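Local coordinates for ketosynthase (Streptomyces sp. MSC090213JE08, PDB 6KXD), which probably catalyses the condensation of a fatty acyl chain with a malonyl group, both carried on acyl carrier protein, to give a 3-oxoacyl product with loss of carbon dioxide, at residues T168-V177 and N391-L402; E256-C264 and R279-V290. All blocks are in the same frame, centred on the assembly; numbering follows the deposited sequence.

In the fold
Both contacts reach the same mixed sheet, from opposite sides of neighbouring strands 255-264 and 398-405, and their centres lie 12 Å apart. Contact 1 is deeply buried, about 9 Å from the chain centre, and sets the start of helix 172-185 on the hairpin of strands 387-394 and 398-405. Contact 2 lies about 17 Å out, partly buried, where helix 274-288 packs on strand 255-264. The strands are joined directly: Val401 O is 2.8 Å from Gly261 N, a probable hydrogen bond, and Ala400 CB packs on Leu262 CD2. Contact 1 relies on small and apolar side chains, with a neutral amide and a serine hydroxyl sharing one carbonyl oxygen, whereas contact 2 combines glycines with a carboxylate that pairs with arginines.

Contact 1 of 2, residues T168-V177 and N391-L402; sequences TACAAGNYSV and NSSAFAGNNAVL
The 3-10 turn at Cys170 and Ala171, which leads into helix 172-185 in this thiolase-like fold, rests on the hairpin of strands 387-394 and 398-405. The place of Cys170, touching His301 and His336, is consistent with that of the nucleophilic cysteine in related ketosynthases. Under the turn, Ala394 CB lies 3.2 Å from Thr168 O and 4.0 Å from Ala171 CB. Asn174 ND2 donates to Ala400 O at 3.0 Å (N-H...O 157°), with the acceptor near the amide plane but the donor above the carbonyl plane. Ser392 OG reaches that same Ala400 O at 2.7 Å in the carbonyl plane, on a lone pair, so two bonds grip this oxygen. Asn174 OD1 accepts from Asn390 ND2, which fixes the amide's rotation. A leucine in place of Asn174 would probably cost Ala400 O one donor and leave Asn390 without its acceptor. Tyr175, whose CG stands opposite the carbonyl carbon (chi1 -85°), brings CD1 to 3.5 Å from Ala400 CB; its OH, hydrogen-bonded to Asn171 O of the partner chain, lies 3.2 Å from Asn398 CB. Helix 172-177 crosses strand 398-402 at 57°, axes 7.4 Å apart, with helix 274-288 behind the hairpin and helix 341-355 touching Ser392 and Leu402.

Contact 2 of 2, residues E256-C264 and R279-V290; sequences EVLGYGLSC and RGIRLALDDAGV
Gly259 and Gly261 let strand 256-264 lie directly on helix 279-288: the axes approach to 5.5 Å at 151°, and Gly261 CA comes within 3.9 Å of Ala284 CA. The spacing is too small for a side chain on either glycine, since a CB would clash with the helix backbone at Ala288 or Ala284. The main polar link is Asp287 OD2, which takes Tyr260 N at 2.9 Å through its anti lone pair, with an N-H...O angle of 156°. It gets there because Asp287 CG extends opposite the backbone N (chi1 -172°), laying the carboxylate beside the tyrosine side chain, the two planes steeply inclined. Both carboxylate oxygens also form salt bridges, OD1 with Arg185 and OD2 with Arg196 of the partner chain; these charges probably favour the ionised form. Helix 274-288 belongs to an outer helical layer of the thiolase-like fold, while helix 172-185 packs on the other side of the strand, against Val257, Tyr260 and Leu262. Leu258 and Gly259 form a classic beta bulge, both facing Ile403. There Leu258 O receives a nearly straight CA-H...O contact from Ala288 CA at 3.5 Å, and Leu258 CB packs 3.8 Å from Ala288 CB. Beyond Ala288 the helix ends in a Schellman motif with Gly289 as its C-prime residue, bringing Val290 CG2 within 4.0 Å of Leu258 CD1, where the two side chains cross at about a right angle. At the other end, Leu283 CD1 abuts Leu262 O at 3.2 Å. Arg279 NH2, bonded to Lys168 O of the partner chain, lies 3.8 Å from Ser263 CB, while Ser263 OG bonds to Gly276 O and Asn399 ND2.

Contact 1 of 2, residues T168-V177 and N391-L402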
loop_
_atom_site.group_PDB
_atom_site.type_symbol
_atom_site.label_atom_id
_atom_site.label_comp_id
_atom_site.label_asym_id
_atom_site.label_seq_id
_atom_site.Cartn_x
_atom_site.Cartn_y
_atom_site.Cartn_z
ATOM N N THR A 168 -0.463 4.155 0.018
ATOM C CA THR A 168 -0.656 5.346 -0.805
ATOM C C THR A 168 -1.096 6.503 0.103
ATOM O O THR A 168 -1.953 7.368 -0.261
ATOM C CB THR A 168 -1.618 5.046 -1.955
ATOM O OG1 THR A 168 -2.871 4.637 -1.408
ATOM C CG2 THR A 168 -1.109 3.988 -2.907
ATOM N N ALA A 169 -0.596 6.459 1.336
ATOM C CA ALA A 169 -0.721 7.568 2.299
ATOM C C ALA A 169 -2.179 8.033 2.480
ATOM O O ALA A 169 -3.066 7.244 2.849
ATOM C CB ALA A 169 0.248 8.635 1.898
ATOM N N CYS A 170 -2.481 9.330 2.283
ATOM C CA CYS A 170 -3.825 9.837 2.618
ATOM C C CYS A 170 -4.929 9.236 1.759
ATOM O O CYS A 170 -6.132 9.224 2.171
ATOM C CB CYS A 170 -3.916 11.334 2.410
ATOM S SG CYS A 170 -2.323 12.081 2.754
ATOM N N ALA A 171 -4.539 8.700 0.596
ATOM C CA ALA A 171 -5.505 8.152 -0.298
ATOM C C ALA A 171 -5.705 6.660 -0.028
ATOM O O ALA A 171 -6.528 6.045 -0.645
ATOM C CB ALA A 171 -5.076 8.378 -1.727
ATOM N N ALA A 172 -4.964 6.106 0.929
ATOM C CA ALA A 172 -4.817 4.663 1.008
ATOM C C ALA A 172 -6.163 4.019 1.363
ATOM O O ALA A 172 -6.509 2.999 0.819
ATOM C CB ALA A 172 -3.707 4.332 1.967
ATOM N N GLY A 173 -6.964 4.646 2.230
ATOM C CA GLY A 173 -8.293 4.111 2.566
ATOM C C GLY A 173 -9.195 3.928 1.348
ATOM O O GLY A 173 -9.780 2.936 1.165
ATOM N N ASN A 174 -9.252 4.936 0.486
ATOM C CA ASN A 174 -10.027 4.906 -0.718
ATOM C C ASN A 174 -9.459 3.874 -1.699
ATOM O O ASN A 174 -10.215 3.162 -2.355
ATOM C CB ASN A 174 -10.054 6.273 -1.399
ATOM C CG ASN A 174 -11.223 7.132 -0.966
ATOM O OD1 ASN A 174 -12.057 6.678 -0.176
ATOM N ND2 ASN A 174 -11.226 8.385 -1.414
ATOM N N TYR A 175 -8.130 3.820 -1.805
ATOM C CA TYR A 175 -7.521 2.766 -2.647
ATOM C C TYR A 175 -7.979 1.394 -2.182
ATOM O O TYR A 175 -8.264 0.495 -2.998
ATOM C CB TYR A 175 -6.012 2.751 -2.565
ATOM C CG TYR A 175 -5.313 3.698 -3.495
ATOM C CD1 TYR A 175 -5.359 5.067 -3.297
ATOM C CD2 TYR A 175 -4.561 3.207 -4.542
ATOM C CE1 TYR A 175 -4.674 5.919 -4.142
ATOM C CE2 TYR A 175 -3.858 4.043 -5.374
ATOM C CZ TYR A 175 -3.912 5.408 -5.171
ATOM O OH TYR A 175 -3.207 6.204 -6.033
ATOM N N SER A 176 -7.996 1.236 -0.860
ATOM C CA SER A 176 -8.275 -0.067 -0.252
ATOM C C SER A 176 -9.735 -0.465 -0.495
ATOM O O SER A 176 -10.009 -1.607 -0.829
ATOM C CB SER A 176 -7.906 -0.039 1.229
ATOM O OG SER A 176 -6.504 0.084 1.420
ATOM N N VAL A 177 -10.673 0.478 -0.294
ATOM C CA VAL A 177 -12.075 0.248 -0.529
ATOM C C VAL A 177 -12.276 -0.088 -2.010
ATOM O O VAL A 177 -12.989 -1.027 -2.351
ATOM C CB VAL A 177 -12.931 1.462 -0.099
ATOM C CG1 VAL A 177 -14.361 1.316 -0.554
ATOM C CG2 VAL A 177 -12.897 1.703 1.405
ATOM N N ASN A 391 -13.184 12.207 -1.642
ATOM C CA ASN A 391 -11.976 12.540 -2.269
ATOM C C ASN A 391 -10.800 12.199 -1.369
ATOM O O ASN A 391 -10.848 12.268 -0.137
ATOM C CB ASN A 391 -11.825 14.027 -2.572
ATOM C CG ASN A 391 -12.713 14.521 -3.692
ATOM O OD1 ASN A 391 -13.481 13.772 -4.287
ATOM N ND2 ASN A 391 -12.595 15.803 -3.988
ATOM N N SER A 392 -9.677 11.928 -2.034
ATOM C CA SER A 392 -8.469 11.762 -1.332
ATOM C C SER A 392 -7.344 11.953 -2.332
ATOM O O SER A 392 -7.477 11.579 -3.495
ATOM C CB SER A 392 -8.407 10.429 -0.639
ATOM O OG SER A 392 -8.125 9.404 -1.583
ATOM N N SER A 393 -6.307 12.642 -1.861
ATOM C CA SER A 393 -5.125 12.928 -2.597
ATOM C C SER A 393 -3.987 12.647 -1.638
ATOM O O SER A 393 -4.193 12.667 -0.426
ATOM C CB SER A 393 -5.079 14.346 -3.104
ATOM O OG SER A 393 -6.120 14.550 -4.037
ATOM N N ALA A 394 -2.848 12.266 -2.188
ATOM C CA ALA A 394 -1.732 11.929 -1.377
ATOM C C ALA A 394 -0.485 12.448 -2.058
ATOM O O ALA A 394 -0.529 12.833 -3.219
ATOM C CB ALA A 394 -1.689 10.432 -1.144
ATOM N N PHE A 395 0.609 12.365 -1.322
ATOM C CA PHE A 395 1.965 12.508 -1.879
ATOM C C PHE A 395 2.113 11.522 -3.041
ATOM O O PHE A 395 1.254 10.626 -3.216
ATOM C CB PHE A 395 3.015 12.299 -0.809
ATOM C CG PHE A 395 3.201 13.456 0.137
ATOM C CD1 PHE A 395 2.313 14.526 0.155
ATOM C CD2 PHE A 395 4.283 13.467 1.006
ATOM C CE1 PHE A 395 2.529 15.596 1.007
ATOM C CE2 PHE A 395 4.471 14.526 1.884
ATOM C CZ PHE A 395 3.597 15.580 1.878
ATOM N N ALA A 396 3.129 11.791 -3.855
ATOM C CA ALA A 396 3.385 11.045 -5.141
ATOM C C ALA A 396 2.226 11.166 -6.161
ATOM O O ALA A 396 2.044 10.309 -7.050
ATOM C CB ALA A 396 3.684 9.598 -4.817
ATOM N N GLY A 397 1.410 12.205 -6.038
ATOM C CA GLY A 397 0.330 12.494 -6.960
ATOM C C GLY A 397 -0.771 11.460 -6.988
ATOM O O GLY A 397 -1.456 11.291 -7.992
ATOM N N ASN A 398 -0.937 10.711 -5.900
ATOM C CA ASN A 398 -1.822 9.623 -5.880
ATOM C C ASN A 398 -3.197 10.153 -5.497
ATOM O O ASN A 398 -3.347 10.691 -4.394
ATOM C CB ASN A 398 -1.396 8.601 -4.838
ATOM C CG ASN A 398 -0.232 7.721 -5.258
ATOM O OD1 ASN A 398 0.017 6.747 -4.576
ATOM N ND2 ASN A 398 0.447 7.996 -6.366
ATOM N N ASN A 399 -4.149 10.049 -6.406
ATOM C CA ASN A 399 -5.494 10.445 -6.120
ATOM C C ASN A 399 -6.413 9.239 -6.220
ATOM O O ASN A 399 -6.295 8.417 -7.149
ATOM C CB ASN A 399 -6.004 11.518 -7.081
ATOM C CG ASN A 399 -5.076 12.697 -7.186
ATOM O OD1 ASN A 399 -4.908 13.465 -6.234
ATOM N ND2 ASN A 399 -4.451 12.841 -8.356
ATOM N N ALA A 400 -7.355 9.161 -5.282
ATOM C CA ALA A 400 -8.391 8.185 -5.274
ATOM C C ALA A 400 -9.695 8.853 -4.813
ATOM O O ALA A 400 -9.743 9.471 -3.771
ATOM C CB ALA A 400 -8.055 7.044 -4.352
ATOM N N VAL A 401 -10.736 8.629 -5.593
ATOM C CA VAL A 401 -12.056 9.185 -5.358
ATOM C C VAL A 401 -13.043 8.029 -5.338
ATOM O O VAL A 401 -13.029 7.172 -6.233
ATOM C CB VAL A 401 -12.393 10.215 -6.448
ATOM C CG1 VAL A 401 -13.786 10.770 -6.220
ATOM C CG2 VAL A 401 -11.337 11.301 -6.498
ATOM N N LEU A 402 -13.846 7.968 -4.273
ATOM C CA LEU A 402 -14.785 6.924 -4.039
ATOM C C LEU A 402 -16.201 7.504 -4.061
ATOM O O LEU A 402 -16.410 8.578 -3.502
ATOM C CB LEU A 402 -14.466 6.330 -2.672
ATOM C CG LEU A 402 -15.450 5.316 -2.103
ATOM C CD1 LEU A 402 -15.336 3.998 -2.840
ATOM C CD2 LEU A 402 -15.212 5.133 -0.607
#

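Contact 2 of 2, residues E256-C264 and R279-V290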
loop_
_atom_site.group_PDB
_atom_site.type_symbol
_atom_site.label_atom_id
_atom_site.label_comp_id
_atom_site.label_asym_id
_atom_site.label_seq_id
_atom_site.Cartn_x
_atom_site.Cartn_y
_atom_site.Cartn_z
ATOM N N GLU A 256 -24.195 1.468 -0.613
ATOM C CA GLU A 256 -23.681 0.727 -1.722
ATOM C C GLU A 256 -22.374 1.407 -2.152
ATOM O O GLU A 256 -22.252 2.637 -2.080
ATOM C CB GLU A 256 -24.709 0.667 -2.851
ATOM C CG GLU A 256 -24.346 -0.345 -3.915
ATOM C CD GLU A 256 -25.289 -0.443 -5.099
ATOM O OE1 GLU A 256 -26.374 0.158 -5.041
ATOM O OE2 GLU A 256 -24.921 -1.129 -6.077
ATOM N N VAL A 257 -21.391 0.599 -2.563
ATOM C CA VAL A 257 -20.196 1.112 -3.236
ATOM C C VAL A 257 -20.468 1.126 -4.740
ATOM O O VAL A 257 -20.636 0.068 -5.360
ATOM C CB VAL A 257 -18.942 0.264 -2.929
ATOM C CG1 VAL A 257 -17.727 0.958 -3.506
ATOM C CG2 VAL A 257 -18.744 0.005 -1.444
ATOM N N LEU A 258 -20.481 2.323 -5.338
ATOM C CA LEU A 258 -20.856 2.479 -6.726
ATOM C C LEU A 258 -19.627 2.419 -7.630
ATOM O O LEU A 258 -19.678 1.840 -8.720
ATOM C CB LEU A 258 -21.559 3.819 -6.915
ATOM C CG LEU A 258 -22.795 4.023 -6.044
ATOM C CD1 LEU A 258 -23.502 5.306 -6.447
ATOM C CD2 LEU A 258 -23.719 2.841 -6.145
ATOM N N GLY A 259 -18.539 3.054 -7.188
ATOM C CA GLY A 259 -17.338 3.089 -7.993
ATOM C C GLY A 259 -16.231 3.891 -7.338
ATOM O O GLY A 259 -16.419 4.544 -6.328
ATOM N N TYR A 260 -15.074 3.856 -7.985
ATOM C CA TYR A 260 -14.001 4.733 -7.631
ATOM C C TYR A 260 -13.160 5.032 -8.865
ATOM O O TYR A 260 -13.314 4.408 -9.953
ATOM C CB TYR A 260 -13.199 4.137 -6.465
ATOM C CG TYR A 260 -12.183 3.078 -6.804
ATOM C CD1 TYR A 260 -12.599 1.820 -7.221
ATOM C CD2 TYR A 260 -10.819 3.279 -6.608
ATOM C CE1 TYR A 260 -11.698 0.804 -7.477
ATOM C CE2 TYR A 260 -9.903 2.259 -6.838
ATOM C CZ TYR A 260 -10.344 1.027 -7.284
ATOM O OH TYR A 260 -9.555 -0.027 -7.547
ATOM N N GLY A 261 -12.282 6.013 -8.688
ATOM C CA GLY A 261 -11.344 6.383 -9.693
ATOM C C GLY A 261 -9.976 6.587 -9.082
ATOM O O GLY A 261 -9.844 7.135 -7.984
ATOM N N LEU A 262 -8.947 6.176 -9.826
ATOM C CA LEU A 262 -7.587 6.398 -9.461
ATOM C C LEU A 262 -6.993 7.190 -10.591
ATOM O O LEU A 262 -7.166 6.826 -11.753
ATOM C CB LEU A 262 -6.838 5.067 -9.344
ATOM C CG LEU A 262 -7.331 4.146 -8.235
ATOM C CD1 LEU A 262 -6.525 2.855 -8.257
ATOM C CD2 LEU A 262 -7.196 4.829 -6.874
ATOM N N SER A 263 -6.268 8.230 -10.213
ATOM C CA SER A 263 -5.398 8.944 -11.085
ATOM C C SER A 263 -4.076 9.239 -10.401
ATOM O O SER A 263 -3.963 9.220 -9.185
ATOM C CB SER A 263 -6.014 10.234 -11.555
ATOM O OG SER A 263 -6.236 11.083 -10.452
ATOM N N CYS A 264 -3.104 9.534 -11.255
ATOM C CA CYS A 264 -1.877 9.926 -10.834
ATOM C C CYS A 264 -1.555 11.263 -11.489
ATOM O O CYS A 264 -1.695 11.445 -12.720
ATOM C CB CYS A 264 -0.813 8.886 -11.155
ATOM S SG CYS A 264 0.789 9.393 -10.526
ATOM N N ARG A 279 -9.233 14.488 -12.890
ATOM C CA ARG A 279 -9.272 13.209 -13.615
ATOM C C ARG A 279 -9.818 12.102 -12.712
ATOM O O ARG A 279 -10.559 11.288 -13.131
ATOM C CB ARG A 279 -7.879 12.859 -14.141
ATOM C CG ARG A 279 -7.628 13.321 -15.568
ATOM C CD ARG A 279 -6.357 12.730 -16.186
ATOM N NE ARG A 279 -5.917 11.468 -15.580
ATOM C CZ ARG A 279 -6.375 10.252 -15.896
ATOM N NH1 ARG A 279 -7.241 10.071 -16.885
ATOM N NH2 ARG A 279 -5.960 9.215 -15.194
ATOM N N GLY A 280 -9.332 12.052 -11.480
ATOM C CA GLY A 280 -9.784 11.070 -10.510
ATOM C C GLY A 280 -11.274 11.160 -10.255
ATOM O O GLY A 280 -11.979 10.162 -10.262
ATOM N N ILE A 281 -11.759 12.387 -10.080
ATOM C CA ILE A 281 -13.200 12.590 -9.861
ATOM C C ILE A 281 -13.949 12.060 -11.088
ATOM O O ILE A 281 -14.878 11.288 -10.943
ATOM C CB ILE A 281 -13.514 14.065 -9.535
ATOM C CG1 ILE A 281 -12.840 14.497 -8.240
ATOM C CG2 ILE A 281 -15.018 14.296 -9.474
ATOM C CD1 ILE A 281 -12.920 15.982 -7.956
ATOM N N ARG A 282 -13.502 12.442 -12.292
ATOM C CA ARG A 282 -14.234 12.063 -13.485
ATOM C C ARG A 282 -14.225 10.547 -13.647
ATOM O O ARG A 282 -15.206 9.974 -14.060
ATOM C CB ARG A 282 -13.676 12.715 -14.753
ATOM C CG ARG A 282 -13.816 14.225 -14.795
ATOM C CD ARG A 282 -13.320 14.804 -16.113
ATOM N NE ARG A 282 -13.129 16.248 -16.044
ATOM C CZ ARG A 282 -14.074 17.137 -16.287
ATOM N NH1 ARG A 282 -15.319 16.743 -16.499
ATOM N NH2 ARG A 282 -13.766 18.419 -16.343
ATOM N N LEU A 283 -13.092 9.903 -13.339
ATOM C CA LEU A 283 -12.988 8.438 -13.452
ATOM C C LEU A 283 -13.959 7.742 -12.499
ATOM O O LEU A 283 -14.627 6.744 -12.851
ATOM C CB LEU A 283 -11.540 8.037 -13.175
ATOM C CG LEU A 283 -10.585 8.264 -14.341
ATOM C CD1 LEU A 283 -9.135 8.173 -13.880
ATOM C CD2 LEU A 283 -10.861 7.272 -15.464
ATOM N N ALA A 284 -14.064 8.296 -11.295
ATOM C CA ALA A 284 -14.906 7.789 -10.284
ATOM C C ALA A 284 -16.381 7.902 -10.696
ATOM O O ALA A 284 -17.176 6.954 -10.543
ATOM C CB ALA A 284 -14.633 8.530 -8.999
ATOM N N LEU A 285 -16.745 9.066 -11.241
ATOM C CA LEU A 285 -18.132 9.243 -11.681
ATOM C C LEU A 285 -18.437 8.250 -12.812
ATOM O O LEU A 285 -19.475 7.632 -12.826
ATOM C CB LEU A 285 -18.338 10.702 -12.090
ATOM C CG LEU A 285 -18.088 11.755 -11.013
ATOM C CD1 LEU A 285 -18.182 13.150 -11.600
ATOM C CD2 LEU A 285 -19.022 11.615 -9.834
ATOM N N ASP A 286 -17.483 8.057 -13.735
ATOM C CA ASP A 286 -17.668 7.156 -14.856
ATOM C C ASP A 286 -17.786 5.715 -14.349
ATOM O O ASP A 286 -18.621 4.960 -14.823
ATOM C CB ASP A 286 -16.564 7.266 -15.902
ATOM C CG ASP A 286 -16.851 6.388 -17.114
ATOM O OD1 ASP A 286 -17.838 6.681 -17.832
ATOM O OD2 ASP A 286 -16.119 5.399 -17.314
ATOM N N ASP A 287 -16.961 5.345 -13.367
ATOM C CA ASP A 287 -17.018 4.011 -12.820
ATOM C C ASP A 287 -18.336 3.799 -12.075
ATOM O O ASP A 287 -18.868 2.718 -12.112
ATOM C CB ASP A 287 -15.874 3.747 -11.842
ATOM C CG ASP A 287 -15.794 2.304 -11.402
ATOM O OD1 ASP A 287 -16.035 1.421 -12.247
ATOM O OD2 ASP A 287 -15.500 2.060 -10.224
ATOM N N ALA A 288 -18.763 4.829 -11.352
ATOM C CA ALA A 288 -19.981 4.824 -10.532
ATOM C C ALA A 288 -21.210 4.840 -11.451
ATOM O O ALA A 288 -22.247 4.302 -11.113
ATOM C CB ALA A 288 -19.964 6.007 -9.602
ATOM N N GLY A 289 -21.047 5.420 -12.644
ATOM C CA GLY A 289 -22.136 5.518 -13.621
ATOM C C GLY A 289 -23.103 6.595 -13.179
ATOM O O GLY A 289 -24.297 6.423 -13.246
ATOM N N VAL A 290 -22.522 7.717 -12.745
ATOM C CA VAL A 290 -23.156 8.750 -11.974
ATOM C C VAL A 290 -22.783 10.092 -12.625
ATOM O O VAL A 290 -21.623 10.269 -13.011
ATOM C CB VAL A 290 -22.687 8.638 -10.510
ATOM C CG1 VAL A 290 -22.719 9.957 -9.772
ATOM C CG2 VAL A 290 -23.457 7.569 -9.747
HETATM O O HOH W 1 -12.504 4.625 -13.205
#